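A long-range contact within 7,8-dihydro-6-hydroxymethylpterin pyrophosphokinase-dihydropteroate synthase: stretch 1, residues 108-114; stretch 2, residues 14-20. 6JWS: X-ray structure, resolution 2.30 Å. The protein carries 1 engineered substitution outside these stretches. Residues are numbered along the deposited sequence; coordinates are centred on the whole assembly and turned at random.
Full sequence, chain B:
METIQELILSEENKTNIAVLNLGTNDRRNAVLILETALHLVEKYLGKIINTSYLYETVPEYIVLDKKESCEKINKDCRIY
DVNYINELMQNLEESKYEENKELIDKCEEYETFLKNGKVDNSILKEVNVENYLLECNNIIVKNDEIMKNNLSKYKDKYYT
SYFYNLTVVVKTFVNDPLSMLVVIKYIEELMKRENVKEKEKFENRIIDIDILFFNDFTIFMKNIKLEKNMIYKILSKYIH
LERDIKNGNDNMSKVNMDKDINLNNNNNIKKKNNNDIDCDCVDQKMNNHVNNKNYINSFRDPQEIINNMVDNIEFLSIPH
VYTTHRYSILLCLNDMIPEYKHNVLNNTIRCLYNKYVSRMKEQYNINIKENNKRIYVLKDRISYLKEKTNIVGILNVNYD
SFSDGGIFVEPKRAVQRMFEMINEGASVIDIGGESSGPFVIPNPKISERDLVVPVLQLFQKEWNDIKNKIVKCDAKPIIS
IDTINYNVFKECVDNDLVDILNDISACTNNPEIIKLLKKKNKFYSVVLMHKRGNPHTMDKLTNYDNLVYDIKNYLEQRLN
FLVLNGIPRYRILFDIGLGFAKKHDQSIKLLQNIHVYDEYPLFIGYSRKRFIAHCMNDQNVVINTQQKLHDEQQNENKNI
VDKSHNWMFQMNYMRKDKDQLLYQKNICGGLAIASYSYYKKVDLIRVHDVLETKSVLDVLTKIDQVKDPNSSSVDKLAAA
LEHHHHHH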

# COMPACT_ATOMS: atom_id res chain seq x y z
N GLU B 108 27.97 17.71 -32.30
CA GLU B 108 27.93 19.16 -32.42
C GLU B 108 26.74 19.62 -33.27
O GLU B 108 26.09 20.61 -32.91
CB GLU B 108 29.25 19.71 -32.97
CG GLU B 108 30.49 19.22 -32.22
CD GLU B 108 30.77 19.76 -30.82
OE1 GLU B 108 30.04 20.67 -30.35
OE2 GLU B 108 31.75 19.28 -30.19
N GLU B 109 26.46 18.93 -34.38
CA GLU B 109 25.33 19.30 -35.22
C GLU B 109 24.01 19.15 -34.46
O GLU B 109 23.07 19.92 -34.70
CB GLU B 109 25.31 18.50 -36.53
CG GLU B 109 26.43 18.87 -37.50
CD GLU B 109 27.73 18.10 -37.34
OE1 GLU B 109 27.73 17.09 -36.61
OE2 GLU B 109 28.76 18.50 -37.94
N TYR B 110 23.94 18.16 -33.55
CA TYR B 110 22.77 17.98 -32.70
C TYR B 110 22.69 19.16 -31.74
O TYR B 110 21.61 19.71 -31.55
CB TYR B 110 22.83 16.66 -31.93
CG TYR B 110 21.62 16.33 -31.07
CD1 TYR B 110 20.33 16.51 -31.54
CD2 TYR B 110 21.78 15.80 -29.80
CE1 TYR B 110 19.23 16.18 -30.77
CE2 TYR B 110 20.68 15.45 -29.02
CZ TYR B 110 19.40 15.65 -29.50
OH TYR B 110 18.32 15.31 -28.74
N GLU B 111 23.83 19.51 -31.13
CA GLU B 111 23.92 20.60 -30.17
C GLU B 111 23.40 21.88 -30.83
O GLU B 111 22.62 22.64 -30.23
CB GLU B 111 25.36 20.69 -29.65
CG GLU B 111 25.82 22.09 -29.23
CD GLU B 111 27.13 22.61 -29.83
OE1 GLU B 111 27.11 23.06 -31.01
OE2 GLU B 111 28.16 22.60 -29.11
N THR B 112 23.81 22.08 -32.08
CA THR B 112 23.48 23.25 -32.88
C THR B 112 21.98 23.28 -33.11
O THR B 112 21.34 24.31 -32.93
CB THR B 112 24.32 23.24 -34.16
OG1 THR B 112 25.65 23.58 -33.76
CG2 THR B 112 23.85 24.22 -35.22
N PHE B 113 21.42 22.13 -33.52
CA PHE B 113 19.99 22.02 -33.76
C PHE B 113 19.19 22.37 -32.51
O PHE B 113 18.23 23.11 -32.61
CB PHE B 113 19.65 20.67 -34.40
CG PHE B 113 18.20 20.28 -34.26
CD1 PHE B 113 17.28 20.60 -35.24
CD2 PHE B 113 17.76 19.59 -33.13
CE1 PHE B 113 15.95 20.23 -35.12
CE2 PHE B 113 16.43 19.23 -32.99
CZ PHE B 113 15.52 19.55 -33.99
N LEU B 114 19.63 21.89 -31.33
CA LEU B 114 18.91 22.07 -30.07
C LEU B 114 18.89 23.53 -29.62
O LEU B 114 17.87 24.01 -29.12
CB LEU B 114 19.50 21.18 -28.97
CG LEU B 114 19.25 19.68 -29.10
CD1 LEU B 114 19.96 18.93 -27.97
CD2 LEU B 114 17.76 19.37 -29.10
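Stretch 2, residues 14-20: KTNIAVL

Strand on helix in 7,8-dihydro-6-hydroxymethylpterin pyrophosphokinase-dihydropteroate synthase: residues 14-20 laid against residues 108-114 of the same chain. Stretch 1 is helical throughout, its turns held by the backbone hydrogen bonds T112 N to E108 O (2.8 Å), F113 N to E109 O (3.0 Å) and L114 N to Y110 O (3.0 Å). Stretch 2 enters as loop at K14 and T15 and is extended from N16 to L20, in a strand that continues later in the chain; phi from -109° to -122° and psi from 116° to 158° keep these five residues in the beta region. The strand crosses the helix obliquely, with 62° between the two N-to-C directions (signed crossing angle -62°) and 8.3 Å between the axes at closest approach. The backbones come nearest where I17 CA lies 6.5 Å from Y110 CA.

Side chains alternate along stretch 2: T15, just before the strand, and I17 and V19 within it direct their CA-to-CB bonds toward the helix, whereas N16 and A18, between them, point away and make no contact. On the helix, E109 and F113, one turn apart, point toward the strand; Y110 is set sideways and E111 away. Together the two stretches bury 300 Å², both sides summed.

I17 is the centre of the contact, with 100 Å² covered, and it touches E109, Y110 and F113. Its side chain, m at both chi1 and chi2, brings CG1 within 3.4 Å of E109 O. This is packing of a methylene against a carbonyl oxygen that already accepts the helical bond from F113 N. The I17 CD1 methyl reaches the backbone at Y110 N, 3.7 Å away, and stands 4.0 Å from E109 CB and 4.4 Å from Y110 CB. I17 also packs on F113: I17 CG2 lies 3.7 Å from F113 CG and 3.9 Å from the ring centroid, only 20° off the ring normal, so the methyl sits over one face in a CH-pi contact. The same methyl lies at the edge of the Y110 ring, near its plane.

F113, buried and covered over 58 Å², carries the contact onward along the strand. With chi1 at 160° (t), its ring reaches two strand residues that point toward the helix: CG packs against I17, and F113 CZ approaches V19 CG2 at 3.8 Å, obliquely to the ring. V19 gives up a smaller area, 24 Å².

E109 has a similar area covered, 60 Å², at the more open end. Its side chain, m then p, extends beside T15, where E109 CD comes within 3.8 Å of T15 CG2. The neighbour is a methyl group, and no hydrogen bond joins E109 to T15, which remains exposed even with 39 Å² covered.

No hydrogen bond joins the two stretches. The contact is van der Waals packing, mostly of apolar side-chain atoms, passing from the partly exposed E109 and exposed T15 to the buried pair F113 and V19.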

# COMPACT_ATOMS: atom_id res chain seq x y z
N LYS B 14 26.92 16.71 -46.86
CA LYS B 14 26.14 17.53 -45.95
C LYS B 14 25.83 16.72 -44.69
O LYS B 14 25.71 15.50 -44.76
CB LYS B 14 24.85 17.93 -46.66
CG LYS B 14 24.37 19.35 -46.40
CD LYS B 14 23.06 19.66 -47.09
CE LYS B 14 22.53 21.02 -46.71
NZ LYS B 14 21.09 21.16 -47.06
N THR B 15 25.70 17.40 -43.54
CA THR B 15 25.29 16.77 -42.29
C THR B 15 24.10 17.51 -41.66
O THR B 15 24.24 18.63 -41.19
CB THR B 15 26.48 16.60 -41.34
OG1 THR B 15 27.39 15.70 -41.97
CG2 THR B 15 26.08 16.02 -40.00
N ASN B 16 22.94 16.84 -41.64
CA ASN B 16 21.69 17.47 -41.22
C ASN B 16 21.06 16.72 -40.03
O ASN B 16 21.33 15.53 -39.83
CB ASN B 16 20.70 17.57 -42.39
CG ASN B 16 21.18 18.47 -43.52
OD1 ASN B 16 21.54 19.62 -43.30
ND2 ASN B 16 21.19 17.94 -44.74
N ILE B 17 20.20 17.43 -39.28
CA ILE B 17 19.41 16.87 -38.18
C ILE B 17 17.93 16.79 -38.56
O ILE B 17 17.27 17.82 -38.70
CB ILE B 17 19.60 17.68 -36.88
CG1 ILE B 17 21.08 17.93 -36.54
CG2 ILE B 17 18.88 16.98 -35.73
CD1 ILE B 17 21.83 16.66 -36.19
N ALA B 18 17.40 15.57 -38.63
CA ALA B 18 15.98 15.33 -38.82
C ALA B 18 15.39 14.64 -37.59
O ALA B 18 16.05 13.81 -36.96
CB ALA B 18 15.76 14.45 -40.02
N VAL B 19 14.10 14.93 -37.32
CA VAL B 19 13.33 14.28 -36.28
C VAL B 19 12.17 13.56 -36.96
O VAL B 19 11.45 14.16 -37.74
CB VAL B 19 12.85 15.31 -35.23
CG1 VAL B 19 12.17 14.67 -34.04
CG2 VAL B 19 14.00 16.20 -34.77
N LEU B 20 12.03 12.26 -36.67
CA LEU B 20 11.02 11.42 -37.31
C LEU B 20 10.01 10.88 -36.29
O LEU B 20 10.32 10.72 -35.11
CB LEU B 20 11.70 10.23 -38.02
CG LEU B 20 12.81 10.55 -39.01
CD1 LEU B 20 13.26 9.27 -39.69
CD2 LEU B 20 12.36 11.57 -40.06